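Putative redox protein (Lactobacillus casei, PDB 2QL8) probably reduces organic hydroperoxides through reactive cysteines, as members of the OsmC/Ohr family do, and likely works as a dimer. Local coordinates at the interface of chains A and B. Sequence-based numbering; all coordinates share one arbitrary frame. Chains: chain A/B, Putative redox protein.

Contact 1: the interface of chains A and B. Residues chain A 48, 51-52, 55, 96, 126-127; chain B 48, 51-52, 55, 126-127.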
loop_
_atom_site.group_PDB
_atom_site.type_symbol
_atom_site.label_atom_id
_atom_site.label_comp_id
_atom_site.label_asym_id
_atom_site.label_seq_id
_atom_site.Cartn_x
_atom_site.Cartn_y
_atom_site.Cartn_z
ATOM N N PRO A 48 1.793 8.490 0.078
ATOM C CA PRO A 48 1.230 7.190 0.487
ATOM C C PRO A 48 -0.081 6.798 -0.180
ATOM O O PRO A 48 -0.330 5.599 -0.402
ATOM C CB PRO A 48 1.051 7.353 1.986
ATOM C CG PRO A 48 2.103 8.356 2.378
ATOM C CD PRO A 48 2.067 9.360 1.255
ATOM N N LEU A 51 0.842 5.550 -3.665
ATOM C CA LEU A 51 1.587 4.303 -3.546
ATOM C C LEU A 51 0.648 3.156 -3.169
ATOM O O LEU A 51 0.761 2.044 -3.721
ATOM C CB LEU A 51 2.760 4.461 -2.579
ATOM C CG LEU A 51 3.918 5.309 -3.115
ATOM C CD1 LEU A 51 4.777 5.836 -1.918
ATOM C CD2 LEU A 51 4.733 4.525 -4.145
ATOM N N LEU A 52 -0.278 3.404 -2.261
ATOM C CA LEU A 52 -1.322 2.436 -1.918
ATOM C C LEU A 52 -2.211 2.069 -3.092
ATOM O O LEU A 52 -2.490 0.906 -3.355
ATOM C CB LEU A 52 -2.147 2.899 -0.740
ATOM C CG LEU A 52 -3.296 2.011 -0.245
ATOM C CD1 LEU A 52 -2.730 0.615 0.150
ATOM C CD2 LEU A 52 -4.108 2.611 0.907
ATOM N N SER A 55 -0.223 -0.096 -5.393
ATOM C CA SER A 55 -0.144 -1.440 -4.814
ATOM C C SER A 55 -1.431 -2.253 -5.054
ATOM O O SER A 55 -1.393 -3.403 -5.570
ATOM C CB SER A 55 0.148 -1.374 -3.308
ATOM O OG SER A 55 0.159 -2.674 -2.724
ATOM N N VAL A 96 -10.525 4.022 0.314
ATOM C CA VAL A 96 -10.050 3.321 -0.863
ATOM C C VAL A 96 -11.245 2.714 -1.626
ATOM O O VAL A 96 -12.109 2.039 -1.031
ATOM C CB VAL A 96 -9.105 2.158 -0.467
ATOM C CG1 VAL A 96 -8.607 1.410 -1.732
ATOM C CG2 VAL A 96 -7.931 2.673 0.436
ATOM N N LEU A 126 -6.062 -7.417 3.241
ATOM C CA LEU A 126 -5.544 -6.568 4.327
ATOM C C LEU A 126 -6.511 -5.431 4.645
ATOM O O LEU A 126 -6.558 -5.007 5.778
ATOM C CB LEU A 126 -4.205 -5.949 3.938
ATOM C CG LEU A 126 -3.015 -6.921 3.869
ATOM C CD1 LEU A 126 -1.753 -6.155 3.364
ATOM C CD2 LEU A 126 -2.738 -7.678 5.168
ATOM N N LEU A 127 -7.257 -4.947 3.649
ATOM C CA LEU A 127 -8.156 -3.793 3.813
ATOM C C LEU A 127 -9.592 -4.179 4.163
ATOM O O LEU A 127 -10.396 -3.301 4.516
ATOM C CB LEU A 127 -8.170 -2.975 2.531
ATOM C CG LEU A 127 -6.852 -2.410 2.000
ATOM C CD1 LEU A 127 -7.000 -1.693 0.627
ATOM C CD2 LEU A 127 -6.227 -1.501 3.080
ATOM N N PRO B 48 3.261 -5.344 -5.755
ATOM C CA PRO B 48 2.398 -4.810 -4.710
ATOM C C PRO B 48 3.024 -4.771 -3.341
ATOM O O PRO B 48 2.694 -3.896 -2.527
ATOM C CB PRO B 48 1.156 -5.714 -4.769
ATOM C CG PRO B 48 1.144 -6.214 -6.227
ATOM C CD PRO B 48 2.613 -6.447 -6.497
ATOM N N LEU B 51 5.308 -1.766 -3.234
ATOM C CA LEU B 51 4.513 -0.526 -3.276
ATOM C C LEU B 51 3.797 -0.277 -1.929
ATOM O O LEU B 51 3.732 0.868 -1.460
ATOM C CB LEU B 51 3.561 -0.553 -4.459
ATOM C CG LEU B 51 4.231 -0.448 -5.847
ATOM C CD1 LEU B 51 3.281 -0.956 -6.975
ATOM C CD2 LEU B 51 4.664 1.025 -6.091
ATOM N N LEU B 52 3.304 -1.342 -1.296
ATOM C CA LEU B 52 2.685 -1.236 0.006
ATOM C C LEU B 52 3.705 -0.807 1.065
ATOM O O LEU B 52 3.426 0.079 1.888
ATOM C CB LEU B 52 2.009 -2.549 0.400
ATOM C CG LEU B 52 1.324 -2.588 1.772
ATOM C CD1 LEU B 52 0.251 -1.503 1.923
ATOM C CD2 LEU B 52 0.805 -4.033 2.131
ATOM N N SER B 55 4.384 2.845 0.603
ATOM C CA SER B 55 3.251 3.614 1.128
ATOM C C SER B 55 3.291 3.735 2.640
ATOM O O SER B 55 3.205 4.857 3.194
ATOM C CB SER B 55 1.932 2.996 0.671
ATOM O OG SER B 55 0.809 3.655 1.238
ATOM N N LEU B 126 -5.587 1.508 8.462
ATOM C CA LEU B 126 -6.228 0.593 7.500
ATOM C C LEU B 126 -5.872 -0.861 7.784
ATOM O O LEU B 126 -6.639 -1.771 7.516
ATOM C CB LEU B 126 -5.858 0.941 6.054
ATOM C CG LEU B 126 -6.373 2.233 5.406
ATOM C CD1 LEU B 126 -5.748 2.421 4.024
ATOM C CD2 LEU B 126 -7.941 2.211 5.381
ATOM N N LEU B 127 -4.640 -1.064 8.239
ATOM C CA LEU B 127 -4.101 -2.426 8.453
ATOM C C LEU B 127 -4.394 -2.986 9.843
ATOM O O LEU B 127 -4.179 -4.186 10.072
ATOM C CB LEU B 127 -2.582 -2.447 8.197
ATOM C CG LEU B 127 -2.096 -2.093 6.795
ATOM C CD1 LEU B 127 -0.566 -2.045 6.783
ATOM C CD2 LEU B 127 -2.655 -3.058 5.711
HETATM O O HOH W 1 -8.149 -4.246 8.106
#

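Contact 2: the interface of chains A and B. Residues chain A 82-86, 95-97; chain B 6-7, 10, 12-15.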
loop_
_atom_site.group_PDB
_atom_site.type_symbol
_atom_site.label_atom_id
_atom_site.label_comp_id
_atom_site.label_asym_id
_atom_site.label_seq_id
_atom_site.Cartn_x
_atom_site.Cartn_y
_atom_site.Cartn_z
ATOM N N LYS A 82 -9.172 4.469 -6.506
ATOM C CA LYS A 82 -9.172 5.851 -6.012
ATOM C C LYS A 82 -8.901 5.832 -4.516
ATOM O O LYS A 82 -9.439 5.010 -3.785
ATOM C CB LYS A 82 -10.512 6.535 -6.317
ATOM C CG LYS A 82 -10.551 8.043 -6.005
ATOM C CD LYS A 82 -11.921 8.600 -6.378
ATOM C CE LYS A 82 -12.031 10.107 -6.152
ATOM N NZ LYS A 82 -13.257 10.632 -6.857
ATOM N N VAL A 83 -8.021 6.738 -4.072
ATOM C CA VAL A 83 -7.709 6.859 -2.649
ATOM C C VAL A 83 -7.948 8.323 -2.255
ATOM O O VAL A 83 -7.467 9.233 -2.944
ATOM C CB VAL A 83 -6.240 6.454 -2.322
ATOM C CG1 VAL A 83 -5.950 6.579 -0.811
ATOM C CG2 VAL A 83 -5.965 5.026 -2.826
ATOM N N ALA A 84 -8.693 8.503 -1.169
ATOM C CA ALA A 84 -8.982 9.814 -0.588
ATOM C C ALA A 84 -8.299 9.953 0.785
ATOM O O ALA A 84 -8.253 9.009 1.562
ATOM C CB ALA A 84 -10.493 10.014 -0.454
ATOM N N PHE A 85 -7.808 11.172 1.052
ATOM C CA PHE A 85 -7.247 11.577 2.328
ATOM C C PHE A 85 -8.326 12.452 2.980
ATOM O O PHE A 85 -8.792 13.428 2.352
ATOM C CB PHE A 85 -5.971 12.382 2.042
ATOM C CG PHE A 85 -5.249 12.961 3.268
ATOM C CD1 PHE A 85 -5.071 12.277 4.425
ATOM C CD2 PHE A 85 -4.728 14.256 3.192
ATOM C CE1 PHE A 85 -4.335 12.810 5.487
ATOM C CE2 PHE A 85 -4.018 14.788 4.245
ATOM C CZ PHE A 85 -3.853 14.078 5.397
ATOM N N ILE A 86 -8.723 12.102 4.190
ATOM C CA ILE A 86 -9.775 12.779 4.931
ATOM C C ILE A 86 -9.367 13.045 6.386
ATOM O O ILE A 86 -8.444 12.429 6.939
ATOM C CB ILE A 86 -11.109 11.971 4.917
ATOM C CG1 ILE A 86 -11.029 10.673 5.734
ATOM C CG2 ILE A 86 -11.536 11.679 3.451
ATOM C CD1 ILE A 86 -12.344 9.939 5.905
ATOM N N LEU A 95 -9.525 6.646 2.500
ATOM C CA LEU A 95 -10.613 5.839 1.917
ATOM C C LEU A 95 -10.112 5.258 0.613
ATOM O O LEU A 95 -9.363 5.903 -0.109
ATOM C CB LEU A 95 -11.852 6.701 1.617
ATOM C CG LEU A 95 -12.439 7.490 2.799
ATOM C CD1 LEU A 95 -13.546 8.417 2.235
ATOM C CD2 LEU A 95 -12.946 6.647 3.957
ATOM N N VAL A 96 -10.525 4.022 0.314
ATOM C CA VAL A 96 -10.050 3.321 -0.863
ATOM C C VAL A 96 -11.245 2.714 -1.626
ATOM O O VAL A 96 -12.109 2.039 -1.031
ATOM C CB VAL A 96 -9.105 2.158 -0.467
ATOM C CG1 VAL A 96 -8.607 1.410 -1.732
ATOM C CG2 VAL A 96 -7.931 2.673 0.436
ATOM N N HIS A 97 -11.318 3.021 -2.909
ATOM C CA HIS A 97 -12.399 2.504 -3.761
ATOM C C HIS A 97 -11.822 1.915 -5.043
ATOM O O HIS A 97 -11.171 2.640 -5.821
ATOM C CB HIS A 97 -13.417 3.603 -4.109
ATOM C CG HIS A 97 -14.558 3.068 -4.914
ATOM N ND1 HIS A 97 -15.500 2.212 -4.379
ATOM C CD2 HIS A 97 -14.893 3.252 -6.213
ATOM C CE1 HIS A 97 -16.381 1.904 -5.325
ATOM N NE2 HIS A 97 -16.022 2.506 -6.445
ATOM N N ARG B 6 -18.174 10.232 3.764
ATOM C CA ARG B 6 -16.804 10.670 3.954
ATOM C C ARG B 6 -16.086 10.959 2.635
ATOM O O ARG B 6 -15.042 11.635 2.605
ATOM C CB ARG B 6 -16.045 9.642 4.791
ATOM C CG ARG B 6 -16.628 9.408 6.173
ATOM C CD ARG B 6 -15.975 8.314 6.924
ATOM N NE ARG B 6 -16.112 7.051 6.211
ATOM C CZ ARG B 6 -15.389 5.972 6.488
ATOM N NH1 ARG B 6 -14.537 5.959 7.490
ATOM N NH2 ARG B 6 -15.564 4.888 5.770
ATOM N N TRP B 7 -16.607 10.420 1.535
ATOM C CA TRP B 7 -16.070 10.733 0.222
ATOM C C TRP B 7 -16.469 12.104 -0.328
ATOM O O TRP B 7 -15.939 12.531 -1.363
ATOM C CB TRP B 7 -16.508 9.682 -0.810
ATOM C CG TRP B 7 -15.716 8.408 -0.794
ATOM C CD1 TRP B 7 -16.066 7.264 -0.180
ATOM C CD2 TRP B 7 -14.477 8.170 -1.450
ATOM N NE1 TRP B 7 -15.102 6.293 -0.389
ATOM C CE2 TRP B 7 -14.120 6.819 -1.181
ATOM C CE3 TRP B 7 -13.622 8.945 -2.222
ATOM C CZ2 TRP B 7 -12.943 6.257 -1.658
ATOM C CZ3 TRP B 7 -12.462 8.372 -2.719
ATOM C CH2 TRP B 7 -12.146 7.026 -2.432
ATOM N N PRO B 10 -13.267 15.502 0.338
ATOM C CA PRO B 10 -11.987 15.113 0.956
ATOM C C PRO B 10 -10.892 16.172 0.859
ATOM O O PRO B 10 -11.000 17.143 0.098
ATOM C CB PRO B 10 -11.569 13.869 0.147
ATOM C CG PRO B 10 -12.233 14.021 -1.134
ATOM C CD PRO B 10 -13.479 14.836 -0.952
ATOM N N TYR B 12 -7.845 15.440 -0.260
ATOM C CA TYR B 12 -7.041 15.120 -1.406
ATOM C C TYR B 12 -7.603 13.810 -1.947
ATOM O O TYR B 12 -8.017 12.939 -1.168
ATOM C CB TYR B 12 -5.587 14.903 -1.007
ATOM C CG TYR B 12 -4.665 14.371 -2.081
ATOM C CD1 TYR B 12 -4.168 15.166 -3.092
ATOM C CD2 TYR B 12 -4.297 13.013 -2.086
ATOM C CE1 TYR B 12 -3.297 14.675 -4.057
ATOM C CE2 TYR B 12 -3.425 12.501 -3.052
ATOM C CZ TYR B 12 -2.936 13.319 -4.038
ATOM O OH TYR B 12 -2.054 12.863 -4.965
ATOM N N THR B 13 -7.581 13.681 -3.269
ATOM C CA THR B 13 -7.851 12.384 -3.892
ATOM C C THR B 13 -6.860 12.127 -5.021
ATOM O O THR B 13 -6.301 13.029 -5.635
ATOM C CB THR B 13 -9.303 12.236 -4.420
ATOM O OG1 THR B 13 -9.470 13.079 -5.562
ATOM C CG2 THR B 13 -10.361 12.559 -3.381
ATOM N N THR B 14 -6.624 10.843 -5.290
ATOM C CA THR B 14 -5.797 10.437 -6.411
ATOM C C THR B 14 -6.352 9.105 -6.932
ATOM O O THR B 14 -7.159 8.462 -6.302
ATOM C CB THR B 14 -4.276 10.266 -6.002
ATOM O OG1 THR B 14 -3.424 10.047 -7.139
ATOM C CG2 THR B 14 -4.117 9.116 -4.962
ATOM N N THR B 15 -5.882 8.749 -8.105
ATOM C CA THR B 15 -6.262 7.483 -8.727
ATOM C C THR B 15 -5.058 6.782 -9.331
ATOM O O THR B 15 -4.111 7.418 -9.806
ATOM C CB THR B 15 -7.346 7.685 -9.818
ATOM O OG1 THR B 15 -6.722 8.144 -11.015
ATOM C CG2 THR B 15 -8.403 8.672 -9.376
HETATM O O HOH W 2 -14.563 3.336 0.278
#

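Contact 1: the interface of chains A and B
The carbonyl oxygen of A:Pro48, in the first turn of helix 48-70, is approached by two groups: the side-chain hydroxyl OG of B:Ser55, which donates a hydrogen bond across the dimer axis at 2.8 Å, and the backbone N of A:Leu52 from its own helix, 2.9 Å from A:Pro48 O. The serine donor lies in the carbonyl plane on a lone pair, with a C=O...OG angle of 119°. Two-fold symmetry supplies the twin bond, A:Ser55 OG to B:Pro48 O. Each serine reaches its target because OG stands anti to its own backbone N (chi1 177° in A:Ser55), and the small side chain probably lets the two long helices approach closely. The serine CB packs against the CB of the partner's Leu51, A:Leu51 CB lying 3.7 Å from B:Ser55 CB. Farther out, the two Leu51 side chains cross at about a right angle and touch through their CD2 methyls. The Leu52 pair behaves differently: both point the same way and run side by side, CD1 against CD1. With CG anti to the backbone N (chi1 180° in A:Leu52), the other branch, CD2, points toward the short helix 122-127 of the partner. There A:Leu52 CD2 meets B:Leu126 CD1 at 3.5 Å, the chains crossing obliquely. Both Leu126 side chains turn CG beside the backbone N, and their CB atoms receive the CD2 methyl of the opposite Leu127, with 3.7 Å between A:Leu126 CB and B:Leu127 CD2. This is a largely apolar helix-helix core, consistent with a dimer of the OsmC/Ohr type. Beside it one water bridges the two short helices, 2.9 Å from A:Leu126 O and 3.0 Å from B:Leu126 O.

Contact 2: the interface of chains A and B
An intermolecular antiparallel beta-sheet joins the chains here: strand 12-18 of B adds to strand 77-88 of A, exchanging an N-terminal strand in the intertwined manner of OsmC/Ohr dimers. A:Val83 pairs with B:Thr14 through both backbone groups, its N donating to B:Thr14 O at 2.9 Å and its O accepting from B:Thr14 N at 3.0 Å. Two residues along, A:Phe85 N donates to B:Tyr12 O at 2.8 Å, nearly straight at 172° about the hydrogen.

Ahead of the strand, the 3-10 helix 5-7 stands the B:Trp7 indole edge-on against the backbone of A, with CH2 toward the backbone oxygen of A:Lys82. Its CG is anti to the carbonyl carbon (chi1 -80°), and chi2 of 98° slots the ring between two pairs of side chains. On one face lie A:Leu95, whose CD1 is 3.6 Å from the centroid of the five-membered ring in a CH-pi contact and whose CB meets CZ2, and A:Ala84, whose CB touches CZ3 at 3.4 Å. On the opposite face lie A:His97 CB, near CZ2, and the extended A:Lys82 chain, which slides past the indole in the opposite direction with its CD beside CZ3. At the ring edge, NE1 bonds to a water 3.1 Å away that also contacts A:Val96 O. The other methyl of A:Leu95, CD2, sits over the centre of the B:Arg6 guanidinium, 3.6 Å from CZ, where the B:Arg6 chain is bent at chi3.

Centred about 13 Å apart, contact 1 and contact 2 meet at A:Val96 on strand 91-102, whose side chain faces the helical packing of contact 1 while its backbone carbonyl serves the water of contact 2. Contact 1 draws on helices 48-70 and 122-127 of both chains and lies around the two-fold axis; contact 2 lies farther from the axis, and the symmetry repeats it with the chains exchanged. Helices and sheet of one subunit are therefore tied to the partner by separate means, a largely apolar core and an added strand, which suggests that the subunits depend on each other for a complete fold.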